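Local coordinates for protein Cyclo(L-leucyl-L-phenylalanyl) synthase (Streptomyces noursei, PDB 3OQV) that catalyses the ATP-independent formation of cyclo(L-phenylalanyl-L-leucyl) from two aminoacyl-tRNAs, a step in the biosynthesis of the antibacterial albonoursin, at residues Thr62-Asp68 with Phe114-Ser120; Leu185-Pro190 with Ala221-Tyr227; Met74-Asp78 with Val156-Pro161; Met50-Trp54 with Val230-Ala236; Gln45-Val49 with Arg102-Val107. All coordinates share one frame; numbering follows the deposited sequence.

Interaction 1: residues Thr62-Asp68 with Phe114-Ser120; sequences TDVVYVD and FRVRSLS
Phe-114 opens the contact by setting ring atom CD1 3.9 Å from CB of Thr-62. Arg-115 comes next. Its chain bends at chi3 (58°) and grips Asp-63 side-on, with NE 2.6 Å from OD1 and NH2 2.9 Å from OD2. The NE bond is nearly straight (170°). Val-116 lies alongside Val-64 on the other face of the sheet. Arg-117 N bonds Val-64 O (2.9 Å), one of the backbone bonds that keep the strands in parallel register. Arg-117 NH2 lies 3.0 Å from Asp-63 OD1, above the carboxylate plane. A water also joins Asp-63 OD1 to Arg-117 NE. OD2 is further bonded to His-31. Losing this carboxylate, as with an alanine here, would probably leave Arg-115 and Arg-117 without their shared counter-charge and free to turn. Ser-118 lays CB over one face of the Tyr-66 ring, 3.9 Å from the centroid, a CH-pi contact. Its OG caps the N of Glu-121. Leu-119 packs CD2 against Val-67 CG1. Ser-120 N and OG meet OD1 and OD2 of Asp-68, the OG 2.7 Å from OD2. This is the edge pairing of a Rossmann-fold parallel sheet, with Val-67 reaching the dithiane diol pocket.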
# COMPACT_ATOMS: atom_id res chain seq x y z
N THR A 62 7.52 -4.27 -12.41
CA THR A 62 7.27 -3.60 -11.13
C THR A 62 5.96 -2.83 -11.24
O THR A 62 5.76 -2.10 -12.22
CB THR A 62 8.39 -2.60 -10.76
OG1 THR A 62 9.59 -3.32 -10.46
CG2 THR A 62 8.00 -1.79 -9.53
N ASP A 63 5.04 -3.06 -10.31
CA ASP A 63 3.87 -2.20 -10.20
C ASP A 63 4.05 -1.20 -9.07
O ASP A 63 4.57 -1.54 -8.02
CB ASP A 63 2.60 -3.02 -9.98
CG ASP A 63 2.06 -3.58 -11.29
OD1 ASP A 63 1.19 -2.93 -11.90
OD2 ASP A 63 2.54 -4.65 -11.72
N VAL A 64 3.70 0.05 -9.34
CA VAL A 64 3.66 1.07 -8.31
C VAL A 64 2.20 1.47 -8.11
O VAL A 64 1.51 1.83 -9.08
CB VAL A 64 4.46 2.32 -8.70
CG1 VAL A 64 4.49 3.30 -7.54
CG2 VAL A 64 5.87 1.95 -9.10
N VAL A 65 1.71 1.28 -6.90
CA VAL A 65 0.32 1.55 -6.62
C VAL A 65 0.27 2.59 -5.51
O VAL A 65 0.82 2.38 -4.43
CB VAL A 65 -0.45 0.28 -6.21
CG1 VAL A 65 -1.91 0.59 -5.92
CG2 VAL A 65 -0.32 -0.78 -7.32
N TYR A 66 -0.34 3.73 -5.81
CA TYR A 66 -0.56 4.71 -4.77
C TYR A 66 -1.99 4.67 -4.25
O TYR A 66 -2.94 4.43 -5.00
CB TYR A 66 -0.15 6.10 -5.25
CG TYR A 66 -0.99 6.67 -6.37
CD1 TYR A 66 -2.05 7.52 -6.09
CD2 TYR A 66 -0.65 6.45 -7.70
CE1 TYR A 66 -2.80 8.09 -7.10
CE2 TYR A 66 -1.39 7.05 -8.74
CZ TYR A 66 -2.47 7.86 -8.41
OH TYR A 66 -3.23 8.46 -9.39
N VAL A 67 -2.12 4.73 -2.93
CA VAL A 67 -3.40 4.42 -2.29
C VAL A 67 -4.22 5.70 -2.14
O VAL A 67 -3.92 6.55 -1.31
CB VAL A 67 -3.19 3.79 -0.92
CG1 VAL A 67 -4.53 3.35 -0.33
CG2 VAL A 67 -2.25 2.60 -1.05
N ASP A 68 -5.24 5.83 -2.98
CA ASP A 68 -6.02 7.05 -3.08
C ASP A 68 -7.41 6.85 -2.49
O ASP A 68 -8.22 7.77 -2.48
CB ASP A 68 -6.09 7.54 -4.53
CG ASP A 68 -6.73 6.52 -5.47
OD1 ASP A 68 -6.59 5.30 -5.25
OD2 ASP A 68 -7.34 6.96 -6.48
N PHE A 114 7.97 0.90 -15.38
CA PHE A 114 7.13 0.81 -14.21
C PHE A 114 5.67 0.96 -14.62
O PHE A 114 5.35 1.77 -15.47
CB PHE A 114 7.52 1.92 -13.22
CG PHE A 114 8.97 1.87 -12.82
CD1 PHE A 114 9.42 0.94 -11.89
CD2 PHE A 114 9.91 2.65 -13.49
CE1 PHE A 114 10.77 0.85 -11.57
CE2 PHE A 114 11.26 2.57 -13.18
CZ PHE A 114 11.69 1.65 -12.22
N ARG A 115 4.81 0.13 -14.06
CA ARG A 115 3.37 0.34 -14.22
C ARG A 115 2.79 1.00 -12.99
O ARG A 115 2.74 0.39 -11.93
CB ARG A 115 2.64 -0.98 -14.51
CG ARG A 115 1.15 -0.79 -14.76
CD ARG A 115 0.53 -2.06 -15.31
NE ARG A 115 0.72 -3.20 -14.41
CZ ARG A 115 0.61 -4.47 -14.77
NH1 ARG A 115 0.30 -4.79 -16.02
NH2 ARG A 115 0.82 -5.44 -13.89
N VAL A 116 2.39 2.25 -13.14
CA VAL A 116 1.99 3.07 -11.99
C VAL A 116 0.51 3.35 -12.08
O VAL A 116 0.04 3.91 -13.07
CB VAL A 116 2.74 4.40 -11.98
CG1 VAL A 116 2.33 5.24 -10.79
CG2 VAL A 116 4.25 4.16 -12.00
N ARG A 117 -0.24 2.90 -11.08
CA ARG A 117 -1.69 3.09 -11.05
C ARG A 117 -2.13 3.49 -9.66
O ARG A 117 -1.47 3.16 -8.67
CB ARG A 117 -2.40 1.80 -11.48
CG ARG A 117 -2.14 1.40 -12.94
CD ARG A 117 -2.87 0.12 -13.29
NE ARG A 117 -2.15 -1.03 -12.77
CZ ARG A 117 -2.44 -2.29 -13.06
NH1 ARG A 117 -3.51 -2.58 -13.78
NH2 ARG A 117 -1.71 -3.27 -12.52
N SER A 118 -3.26 4.20 -9.56
CA SER A 118 -3.94 4.38 -8.28
C SER A 118 -4.60 3.07 -7.84
O SER A 118 -4.94 2.24 -8.68
CB SER A 118 -5.01 5.45 -8.40
OG SER A 118 -6.01 5.04 -9.33
N LEU A 119 -4.83 2.91 -6.54
CA LEU A 119 -5.60 1.76 -6.06
C LEU A 119 -7.02 1.78 -6.64
O LEU A 119 -7.55 0.75 -7.06
CB LEU A 119 -5.64 1.70 -4.53
CG LEU A 119 -6.31 0.47 -3.88
CD1 LEU A 119 -5.79 -0.85 -4.46
CD2 LEU A 119 -6.10 0.49 -2.37
N SER A 120 -7.61 2.96 -6.74
CA SER A 120 -8.96 3.06 -7.26
C SER A 120 -9.08 2.56 -8.70
O SER A 120 -10.02 1.86 -9.03
CB SER A 120 -9.54 4.48 -7.09
OG SER A 120 -8.93 5.38 -7.99
O HOH W 1 0.24 -0.72 -10.92

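Interaction 2: residues Leu185-Pro190 with Ala221-Tyr227; sequences LFADSP and AAEGQAY
Gln-225 leaves its backbone with CG opposite the N (chi1 -180°) and then bends at chi2 (69°), which carries the amide to Ser-189 of helix 169-193. There OE1 accepts the N-H of Ser-189 at 2.8 Å, almost in line with its own C=O. NE2 turns back to the carbonyl O of Ala-226, 3.1 Å away, which helps fix the rotation of the amide. A leucine at Gln-225 would probably leave the Ser-189 N-H without this acceptor, at a place where the helix is kinked. With CG opposite its carbonyl carbon (chi1 -51°), Tyr-227 brings its hydroxyl to the helix. Its OH donates to Phe-186 O at 2.5 Å, and that oxygen lies in the plane of the ring, at its edge. Ala-222 N gives a third bond, 3.0 Å long and nearly straight, to Ala-187 O. Pro-190 sets CG 3.5 Å from Glu-223 O, over the type II turn from Ala-222 to Gln-225. Asp-188 OD1 also touches Ala-222 CB, but its carboxylate has its polar partners in Gly-191 N and Arg-134. The three bonds tie the kinked helix to the turn and start of the sheet's edge strand 225-229. This joins helix to sheet in the Rossmann fold, and Phe-186 touches Leu-200, essential for specificity.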
# COMPACT_ATOMS: atom_id res chain seq x y z
N LEU A 185 -3.75 -6.86 -2.40
CA LEU A 185 -2.35 -6.62 -2.74
C LEU A 185 -1.38 -7.27 -1.74
O LEU A 185 -0.37 -7.84 -2.15
CB LEU A 185 -2.07 -5.12 -2.87
CG LEU A 185 -2.55 -4.50 -4.18
CD1 LEU A 185 -4.08 -4.49 -4.24
CD2 LEU A 185 -2.03 -3.08 -4.36
N PHE A 186 -1.73 -7.25 -0.46
CA PHE A 186 -0.84 -7.87 0.52
C PHE A 186 -1.06 -9.37 0.74
O PHE A 186 -0.15 -10.06 1.20
CB PHE A 186 -0.67 -7.04 1.82
CG PHE A 186 -1.93 -6.88 2.64
CD1 PHE A 186 -2.39 -7.91 3.44
CD2 PHE A 186 -2.51 -5.62 2.80
CE1 PHE A 186 -3.49 -7.74 4.27
CE2 PHE A 186 -3.60 -5.43 3.65
CZ PHE A 186 -4.07 -6.48 4.41
N ALA A 187 -2.19 -9.90 0.27
CA ALA A 187 -2.47 -11.32 0.39
C ALA A 187 -2.15 -12.08 -0.89
O ALA A 187 -1.80 -13.26 -0.85
CB ALA A 187 -3.92 -11.55 0.81
N ASP A 188 -2.31 -11.42 -2.04
CA ASP A 188 -2.34 -12.17 -3.29
C ASP A 188 -1.96 -11.29 -4.47
O ASP A 188 -2.67 -11.26 -5.47
CB ASP A 188 -3.72 -12.81 -3.51
CG ASP A 188 -3.69 -13.95 -4.54
OD1 ASP A 188 -2.64 -14.16 -5.19
OD2 ASP A 188 -4.73 -14.59 -4.75
N SER A 189 -0.79 -10.66 -4.40
CA SER A 189 -0.23 -9.95 -5.56
C SER A 189 -0.04 -10.82 -6.81
O SER A 189 -0.21 -10.33 -7.93
CB SER A 189 1.08 -9.26 -5.19
OG SER A 189 0.83 -7.95 -4.69
N PRO A 190 0.33 -12.11 -6.63
CA PRO A 190 0.41 -12.92 -7.84
C PRO A 190 -0.90 -12.88 -8.62
O PRO A 190 -0.87 -12.71 -9.85
CB PRO A 190 0.69 -14.33 -7.32
CG PRO A 190 1.39 -14.11 -6.01
CD PRO A 190 0.80 -12.83 -5.44
N ALA A 221 -0.60 -16.38 2.97
CA ALA A 221 -0.75 -15.67 1.70
C ALA A 221 -0.63 -16.61 0.49
O ALA A 221 -0.22 -17.77 0.63
CB ALA A 221 0.27 -14.55 1.61
N ALA A 222 -1.02 -16.13 -0.68
CA ALA A 222 -0.91 -16.94 -1.90
C ALA A 222 0.53 -17.42 -2.08
O ALA A 222 1.46 -16.71 -1.74
CB ALA A 222 -1.36 -16.13 -3.12
N GLU A 223 0.70 -18.64 -2.58
CA GLU A 223 1.98 -19.06 -3.14
C GLU A 223 2.57 -17.99 -4.05
O GLU A 223 1.89 -17.45 -4.94
CB GLU A 223 1.83 -20.37 -3.92
CG GLU A 223 3.00 -20.70 -4.85
CD GLU A 223 2.78 -21.99 -5.65
OE1 GLU A 223 1.63 -22.49 -5.68
OE2 GLU A 223 3.75 -22.49 -6.26
N GLY A 224 3.85 -17.70 -3.86
CA GLY A 224 4.55 -16.73 -4.68
C GLY A 224 4.58 -15.36 -4.02
O GLY A 224 5.34 -14.49 -4.43
N GLN A 225 3.75 -15.17 -3.00
CA GLN A 225 3.72 -13.86 -2.33
C GLN A 225 4.91 -13.75 -1.39
O GLN A 225 5.11 -14.61 -0.55
CB GLN A 225 2.42 -13.67 -1.54
CG GLN A 225 2.34 -12.31 -0.83
CD GLN A 225 2.19 -11.15 -1.80
OE1 GLN A 225 1.19 -11.05 -2.50
NE2 GLN A 225 3.21 -10.29 -1.86
N ALA A 226 5.70 -12.68 -1.52
CA ALA A 226 6.80 -12.43 -0.58
C ALA A 226 6.79 -10.98 -0.11
O ALA A 226 6.11 -10.13 -0.69
CB ALA A 226 8.12 -12.76 -1.23
N TYR A 227 7.52 -10.71 0.98
CA TYR A 227 7.52 -9.40 1.61
C TYR A 227 8.96 -9.04 1.96
O TYR A 227 9.56 -9.68 2.84
CB TYR A 227 6.70 -9.43 2.90
CG TYR A 227 5.32 -10.00 2.77
CD1 TYR A 227 4.25 -9.20 2.36
CD2 TYR A 227 5.07 -11.34 3.05
CE1 TYR A 227 2.97 -9.72 2.27
CE2 TYR A 227 3.79 -11.87 2.96
CZ TYR A 227 2.75 -11.05 2.56
OH TYR A 227 1.48 -11.56 2.46

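Interaction 3: residues Met74-Asp78 with Val156-Pro161; sequences MLIAD and VVMNRP
Arg-160 reaches across to Asp-78 and meets its carboxylate. Its CG sits between the backbone N and the carbonyl carbon (chi1 67°), and the chain then runs extended to NE. The guanidinium meets the carboxylate side-on, with both nitrogens on one oxygen. NE lies 2.9 Å from Asp-78 OD1, which receives it on its syn lone pair. NH2 lies 3.2 Å from the same Asp-78 OD1, nearly on its C-O line. The two flat groups are close to coplanar, 26° apart. NH1 turns back to the last turn of helix 143-158, just before it in the chain, and bonds Val-157 O at 3.0 Å. That oxygen also takes the backbone N-H of Arg-160, from the opposite face of its plane. Bonds on two sides of the guanidinium thus fix its rotation. Asp-78 OD2 is served by two waters, each of which also donates to Pro-161 O. Met-74 supplies the apolar part. Its chain bends twice, at chi2 and chi3, and SD passes 3.8 Å from Arg-160 CD, the two side chains lying roughly perpendicular. The methyl CE ends 3.9 Å from Val-157 CG2. His-171 of helix 169-193 touches Met-74 and Arg-160 and bonds Asp-78 OD1. The contact therefore joins helix 71-78 to the end of helix 143-158 at the surface, with helix 169-193 alongside both and helix 82-107 against Leu-75.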
# COMPACT_ATOMS: atom_id res chain seq x y z
N MET A 74 -11.39 8.86 6.91
CA MET A 74 -10.56 9.01 8.09
C MET A 74 -10.56 10.47 8.53
O MET A 74 -10.59 10.77 9.72
CB MET A 74 -9.13 8.55 7.81
CG MET A 74 -8.25 8.42 9.06
SD MET A 74 -8.87 7.24 10.28
CE MET A 74 -8.42 5.67 9.50
N LEU A 75 -10.52 11.37 7.55
CA LEU A 75 -10.58 12.80 7.84
C LEU A 75 -11.93 13.17 8.46
O LEU A 75 -12.01 14.01 9.35
CB LEU A 75 -10.34 13.61 6.58
CG LEU A 75 -8.93 13.49 6.00
CD1 LEU A 75 -8.89 14.08 4.60
CD2 LEU A 75 -7.92 14.19 6.92
N ILE A 76 -12.98 12.52 7.98
CA ILE A 76 -14.31 12.70 8.55
C ILE A 76 -14.41 12.20 9.99
O ILE A 76 -14.88 12.92 10.87
CB ILE A 76 -15.38 12.08 7.66
CG1 ILE A 76 -15.47 12.88 6.36
CG2 ILE A 76 -16.71 12.05 8.38
CD1 ILE A 76 -16.18 12.17 5.23
N ALA A 77 -13.90 10.99 10.24
CA ALA A 77 -13.68 10.51 11.61
C ALA A 77 -13.01 11.56 12.50
O ALA A 77 -13.35 11.69 13.68
CB ALA A 77 -12.86 9.21 11.60
N ASP A 78 -12.04 12.28 11.96
CA ASP A 78 -11.28 13.25 12.73
C ASP A 78 -12.11 14.49 13.04
O ASP A 78 -11.82 15.23 13.98
CB ASP A 78 -10.00 13.66 11.99
CG ASP A 78 -8.88 12.66 12.17
OD1 ASP A 78 -8.79 12.06 13.26
OD2 ASP A 78 -8.07 12.50 11.23
N VAL A 156 -2.76 1.72 11.08
CA VAL A 156 -3.16 2.79 10.18
C VAL A 156 -3.76 3.95 10.96
O VAL A 156 -3.40 5.11 10.75
CB VAL A 156 -4.20 2.30 9.14
CG1 VAL A 156 -4.78 3.49 8.38
CG2 VAL A 156 -3.58 1.28 8.18
N VAL A 157 -4.69 3.64 11.87
CA VAL A 157 -5.36 4.67 12.63
C VAL A 157 -4.36 5.44 13.48
O VAL A 157 -4.30 6.67 13.45
CB VAL A 157 -6.46 4.08 13.56
CG1 VAL A 157 -6.92 5.12 14.55
CG2 VAL A 157 -7.64 3.59 12.72
N MET A 158 -3.54 4.69 14.22
CA MET A 158 -2.69 5.30 15.25
C MET A 158 -1.60 6.13 14.60
O MET A 158 -0.96 6.95 15.25
CB MET A 158 -2.10 4.22 16.16
CG MET A 158 -3.13 3.56 17.08
SD MET A 158 -3.87 4.70 18.29
CE MET A 158 -2.57 5.93 18.42
N ASN A 159 -1.44 5.97 13.29
CA ASN A 159 -0.35 6.63 12.58
C ASN A 159 -0.85 7.58 11.51
O ASN A 159 -0.06 8.07 10.70
CB ASN A 159 0.61 5.59 11.99
CG ASN A 159 1.34 4.79 13.07
OD1 ASN A 159 2.01 5.36 13.93
ND2 ASN A 159 1.20 3.47 13.03
N ARG A 160 -2.14 7.90 11.56
CA ARG A 160 -2.78 8.73 10.54
C ARG A 160 -2.28 10.17 10.56
O ARG A 160 -1.89 10.69 11.61
CB ARG A 160 -4.30 8.71 10.71
CG ARG A 160 -4.78 9.39 11.99
CD ARG A 160 -6.24 9.08 12.27
NE ARG A 160 -6.79 9.91 13.34
CZ ARG A 160 -6.67 9.64 14.63
NH1 ARG A 160 -5.98 8.58 15.02
NH2 ARG A 160 -7.24 10.44 15.53
N PRO A 161 -2.32 10.83 9.39
CA PRO A 161 -2.07 12.26 9.25
C PRO A 161 -2.90 13.09 10.22
O PRO A 161 -4.00 12.68 10.57
CB PRO A 161 -2.53 12.54 7.81
CG PRO A 161 -2.37 11.23 7.11
CD PRO A 161 -2.72 10.20 8.12
O HOH W 2 -5.53 13.28 12.76
O HOH W 3 -6.37 11.38 9.48

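Interaction 4: residues Met50-Trp54 with Val230-Ala236; sequences MLLQW and VRPQELA
Pro-232 O accepts the backbone N-H of Ala-236 at 2.9 Å, in the first turn of helix 232-238, and the methyl of Met-50 rests against this turn. Met-50 CE lies 3.5 Å from Pro-232 O. Met-50 CE is equally close to Leu-235 CB, which is tight for two carbons. Bends at chi2 (-132°) and chi3 (-50°) curl the methionine chain into this position, where the side chains of Met-50 and Leu-235 run antiparallel alongside one another. Leu-235 has the largest share of the contact, through its two methyl branches. CD2 sits over one face of the Trp-54 indole, 3.6 Å from the centroid of the five-membered ring, a CH-pi contact. CD1 turns to the helix backbone and lies 3.9 Å from Leu-51 N. Val-230 CG2 comes over a face of the same indole at the six-membered ring, 4.1 Å from CZ3. Its other branch, CG1, meets Leu-51 CD1 at 4.0 Å. The meeting is thus between apolar side chains. The short helix segments cross at 56°. Together they seat the C-terminal helix 232-238 against helix 45-58, while Cys-201 of strand 198-202 touches both Trp-54 and Val-230 and Ile-34 of strand 29-37 touches Leu-51.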
# COMPACT_ATOMS: atom_id res chain seq x y z
N MET A 50 15.54 6.10 -5.39
CA MET A 50 16.44 5.00 -5.04
C MET A 50 15.72 3.65 -5.07
O MET A 50 16.28 2.65 -5.51
CB MET A 50 17.08 5.24 -3.67
CG MET A 50 18.26 6.20 -3.69
SD MET A 50 19.69 5.56 -2.79
CE MET A 50 18.92 5.08 -1.23
N LEU A 51 14.49 3.64 -4.57
CA LEU A 51 13.70 2.41 -4.54
C LEU A 51 13.32 1.94 -5.95
O LEU A 51 13.42 0.75 -6.26
CB LEU A 51 12.45 2.60 -3.68
CG LEU A 51 11.50 1.40 -3.60
CD1 LEU A 51 12.26 0.12 -3.21
CD2 LEU A 51 10.36 1.69 -2.63
N LEU A 52 12.87 2.87 -6.78
CA LEU A 52 12.60 2.57 -8.19
C LEU A 52 13.82 1.99 -8.90
O LEU A 52 13.70 1.03 -9.67
CB LEU A 52 12.12 3.82 -8.92
CG LEU A 52 10.71 4.31 -8.57
CD1 LEU A 52 10.39 5.63 -9.27
CD2 LEU A 52 9.69 3.24 -8.91
N GLN A 53 14.99 2.57 -8.64
CA GLN A 53 16.21 2.11 -9.29
C GLN A 53 16.56 0.71 -8.79
O GLN A 53 16.90 -0.18 -9.56
CB GLN A 53 17.36 3.07 -8.98
CG GLN A 53 17.26 4.41 -9.69
CD GLN A 53 18.35 5.37 -9.26
OE1 GLN A 53 18.54 5.63 -8.07
NE2 GLN A 53 19.07 5.92 -10.23
N TRP A 54 16.48 0.54 -7.48
CA TRP A 54 16.73 -0.75 -6.86
C TRP A 54 15.85 -1.83 -7.48
O TRP A 54 16.34 -2.91 -7.83
CB TRP A 54 16.47 -0.67 -5.36
CG TRP A 54 16.71 -1.95 -4.64
CD1 TRP A 54 17.91 -2.43 -4.19
CD2 TRP A 54 15.72 -2.90 -4.23
NE1 TRP A 54 17.73 -3.64 -3.54
CE2 TRP A 54 16.39 -3.95 -3.57
CE3 TRP A 54 14.33 -2.97 -4.37
CZ2 TRP A 54 15.72 -5.06 -3.04
CZ3 TRP A 54 13.67 -4.07 -3.85
CH2 TRP A 54 14.36 -5.09 -3.18
N VAL A 230 12.73 -2.97 2.88
CA VAL A 230 13.68 -2.12 2.18
C VAL A 230 14.17 -1.05 3.16
O VAL A 230 13.38 -0.32 3.73
CB VAL A 230 13.03 -1.48 0.94
CG1 VAL A 230 13.89 -0.37 0.41
CG2 VAL A 230 12.81 -2.55 -0.14
N ARG A 231 15.48 -1.04 3.41
CA ARG A 231 16.04 -0.07 4.35
C ARG A 231 16.92 0.93 3.61
O ARG A 231 17.79 0.54 2.83
CB ARG A 231 16.84 -0.80 5.45
CG ARG A 231 16.04 -1.85 6.22
CD ARG A 231 16.83 -2.39 7.42
NE ARG A 231 16.16 -3.48 8.12
CZ ARG A 231 16.44 -4.77 7.92
NH1 ARG A 231 17.33 -5.12 7.01
NH2 ARG A 231 15.83 -5.72 8.63
N PRO A 232 16.63 2.23 3.77
CA PRO A 232 17.21 3.23 2.88
C PRO A 232 18.73 3.19 2.86
O PRO A 232 19.35 3.41 1.81
CB PRO A 232 16.72 4.55 3.49
CG PRO A 232 15.35 4.20 4.00
CD PRO A 232 15.46 2.77 4.50
N GLN A 233 19.35 2.88 3.99
CA GLN A 233 20.80 2.83 4.04
C GLN A 233 21.35 1.58 3.37
O GLN A 233 22.47 1.58 2.86
CB GLN A 233 21.30 2.96 5.48
CG GLN A 233 21.23 4.39 6.01
CD GLN A 233 21.94 5.40 5.11
OE1 GLN A 233 23.15 5.30 4.88
NE2 GLN A 233 21.19 6.37 4.60
N GLU A 234 20.54 0.53 3.33
CA GLU A 234 20.90 -0.68 2.59
C GLU A 234 20.72 -0.50 1.09
O GLU A 234 21.49 -1.03 0.29
CB GLU A 234 20.10 -1.89 3.10
CG GLU A 234 20.69 -2.50 4.36
CD GLU A 234 19.75 -3.47 5.07
OE1 GLU A 234 18.61 -3.68 4.59
OE2 GLU A 234 20.17 -4.04 6.11
N LEU A 235 19.70 0.26 0.70
CA LEU A 235 19.59 0.76 -0.66
C LEU A 235 20.87 1.49 -1.05
O LEU A 235 21.58 1.08 -1.97
CB LEU A 235 18.38 1.68 -0.81
CG LEU A 235 17.02 0.99 -0.88
CD1 LEU A 235 15.96 1.94 -1.42
CD2 LEU A 235 17.10 -0.26 -1.72
N ALA A 236 21.16 2.58 -0.34
CA ALA A 236 22.33 3.40 -0.65
C ALA A 236 23.60 2.58 -0.55
O ALA A 236 24.52 2.73 -1.36
CB ALA A 236 22.39 4.60 0.30

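Interaction 5: residues Gln45-Val49 with Arg102-Val107; sequences QKNTV and RSLESV
Two helices of the Rossmann fold, 45-58 and 82-107, pack here beside the parallel sheet. Their short segments cross at -50°, with axes 9.0 Å apart. The closest backbone approach is at Val-49 and Ser-103, whose CA atoms are 5.4 Å apart. The small side chain of Ser-103 is consistent with this close approach. Val-49 puts CG2 3.7 Å from Ser-106 CB, and the same methyl faces the carbonyl O of Ser-103. Its other branch, CG1, meets Val-107 CG1, the two valines lying alongside and pointing opposite ways. Thr-48 lays CG2 3.6 Å from Ser-103 CB. A water sits between their hydroxyls, bonded to Thr-48 OG1 and to Ser-103 OG. Each hydroxyl is also held from its own side: Thr-48 OG1 bonds Ser-44 O, and Ser-103 OG bonds Arg-99 O. Ser-106 OG turns back in the same way, to Arg-102 O. Gln-45 reaches over to Arg-102. Its CG stands opposite the backbone N (chi1 -173°), and the chain runs on extended past Ser-103 OG. Gln-45 and Arg-102 are nearly perpendicular, close to Arg-98, which could be involved in aminoacyl-tRNA binding. Arg-102 NE donates to Gln-45 OE1 at 3.2 Å, and OE1 lies near the guanidinium plane, at its edge.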
# COMPACT_ATOMS: atom_id res chain seq x y z
N GLN A 45 10.84 12.21 -2.76
CA GLN A 45 11.40 11.99 -4.08
C GLN A 45 12.71 11.22 -4.02
O GLN A 45 12.90 10.25 -4.75
CB GLN A 45 11.59 13.31 -4.84
CG GLN A 45 12.01 13.09 -6.28
CD GLN A 45 11.92 14.35 -7.11
OE1 GLN A 45 11.19 15.28 -6.76
NE2 GLN A 45 12.67 14.40 -8.20
N LYS A 46 13.62 11.67 -3.15
CA LYS A 46 14.91 11.01 -3.00
C LYS A 46 14.75 9.52 -2.75
O LYS A 46 15.39 8.70 -3.40
CB LYS A 46 15.71 11.64 -1.87
CG LYS A 46 17.18 11.24 -1.86
CD LYS A 46 17.74 11.20 -3.28
CE LYS A 46 19.27 11.17 -3.27
NZ LYS A 46 19.86 12.43 -2.75
N ASN A 47 13.90 9.16 -1.79
CA ASN A 47 13.72 7.76 -1.42
C ASN A 47 12.97 6.96 -2.48
O ASN A 47 13.25 5.77 -2.68
CB ASN A 47 13.02 7.64 -0.07
CG ASN A 47 13.97 7.89 1.10
OD1 ASN A 47 15.19 7.83 0.95
ND2 ASN A 47 13.40 8.16 2.26
N THR A 48 12.03 7.61 -3.15
CA THR A 48 11.30 6.98 -4.25
C THR A 48 12.25 6.61 -5.38
O THR A 48 12.26 5.46 -5.84
CB THR A 48 10.17 7.89 -4.78
OG1 THR A 48 9.31 8.25 -3.69
CG2 THR A 48 9.35 7.16 -5.83
N VAL A 49 13.10 7.56 -5.76
CA VAL A 49 14.04 7.33 -6.86
C VAL A 49 14.96 6.15 -6.59
O VAL A 49 15.12 5.27 -7.44
CB VAL A 49 14.87 8.60 -7.16
CG1 VAL A 49 16.00 8.28 -8.12
CG2 VAL A 49 13.97 9.68 -7.75
N ARG A 102 7.72 13.37 -10.74
CA ARG A 102 9.10 13.84 -10.65
C ARG A 102 10.08 12.69 -10.43
O ARG A 102 11.19 12.70 -10.97
CB ARG A 102 9.25 14.89 -9.54
CG ARG A 102 8.54 16.20 -9.83
CD ARG A 102 9.10 17.33 -8.96
NE ARG A 102 8.73 17.21 -7.55
CZ ARG A 102 7.59 17.64 -7.02
NH1 ARG A 102 6.67 18.21 -7.78
NH2 ARG A 102 7.37 17.51 -5.72
N SER A 103 9.67 11.71 -9.63
CA SER A 103 10.55 10.59 -9.34
C SER A 103 10.80 9.75 -10.59
O SER A 103 11.94 9.36 -10.86
CB SER A 103 9.98 9.73 -8.20
OG SER A 103 10.03 10.46 -6.99
N LEU A 104 9.76 9.54 -11.38
CA LEU A 104 9.87 8.75 -12.61
C LEU A 104 10.71 9.46 -13.66
O LEU A 104 11.42 8.82 -14.44
CB LEU A 104 8.48 8.45 -13.18
CG LEU A 104 7.56 7.54 -12.36
CD1 LEU A 104 6.14 7.62 -12.88
CD2 LEU A 104 8.05 6.10 -12.37
N GLU A 105 10.61 10.79 -13.69
CA GLU A 105 11.48 11.60 -14.53
C GLU A 105 12.94 11.43 -14.14
O GLU A 105 13.81 11.37 -15.01
CB GLU A 105 11.08 13.08 -14.45
CG GLU A 105 10.13 13.52 -15.55
CD GLU A 105 9.95 15.03 -15.60
OE1 GLU A 105 9.14 15.51 -16.43
OE2 GLU A 105 10.60 15.74 -14.81
N SER A 106 13.21 11.33 -12.84
CA SER A 106 14.58 11.28 -12.35
C SER A 106 15.23 9.94 -12.67
O SER A 106 16.46 9.82 -12.65
CB SER A 106 14.63 11.52 -10.85
OG SER A 106 14.29 12.86 -10.54
N VAL A 107 14.41 8.93 -12.96
CA VAL A 107 14.91 7.69 -13.55
C VAL A 107 14.79 7.70 -15.08
O VAL A 107 15.78 7.49 -15.79
CB VAL A 107 14.19 6.45 -12.97
CG1 VAL A 107 14.38 6.38 -11.46
CG2 VAL A 107 12.70 6.47 -13.31
O HOH W 4 7.96 10.03 -5.08

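Overall arrangement
Interactions 1, 4 and 5 form one continuous body. Helix 45-58 serves both 4 and 5, whose centres are 12 Å apart, and Leu-52 of that helix packs on Leu-104 and Val-107. Phe-114 and Val-64 of interaction 1 touch Leu-52. Interaction 2 meets interaction 1 from the other side of the sheet, where Leu-185 CD2 lies 4.0 Å from Val-65 CG1. The dithiane diol lies near this seam, about 4 Å from the side chains of both Val-67 and Leu-185. Interaction 3 stands apart, its nearest atoms about 8 Å from interaction 2 and about 9 Å from interaction 1, yet the side chain of Val-156 is about 4 Å from that of Tyr-178, which could bind aminoacyl-tRNA.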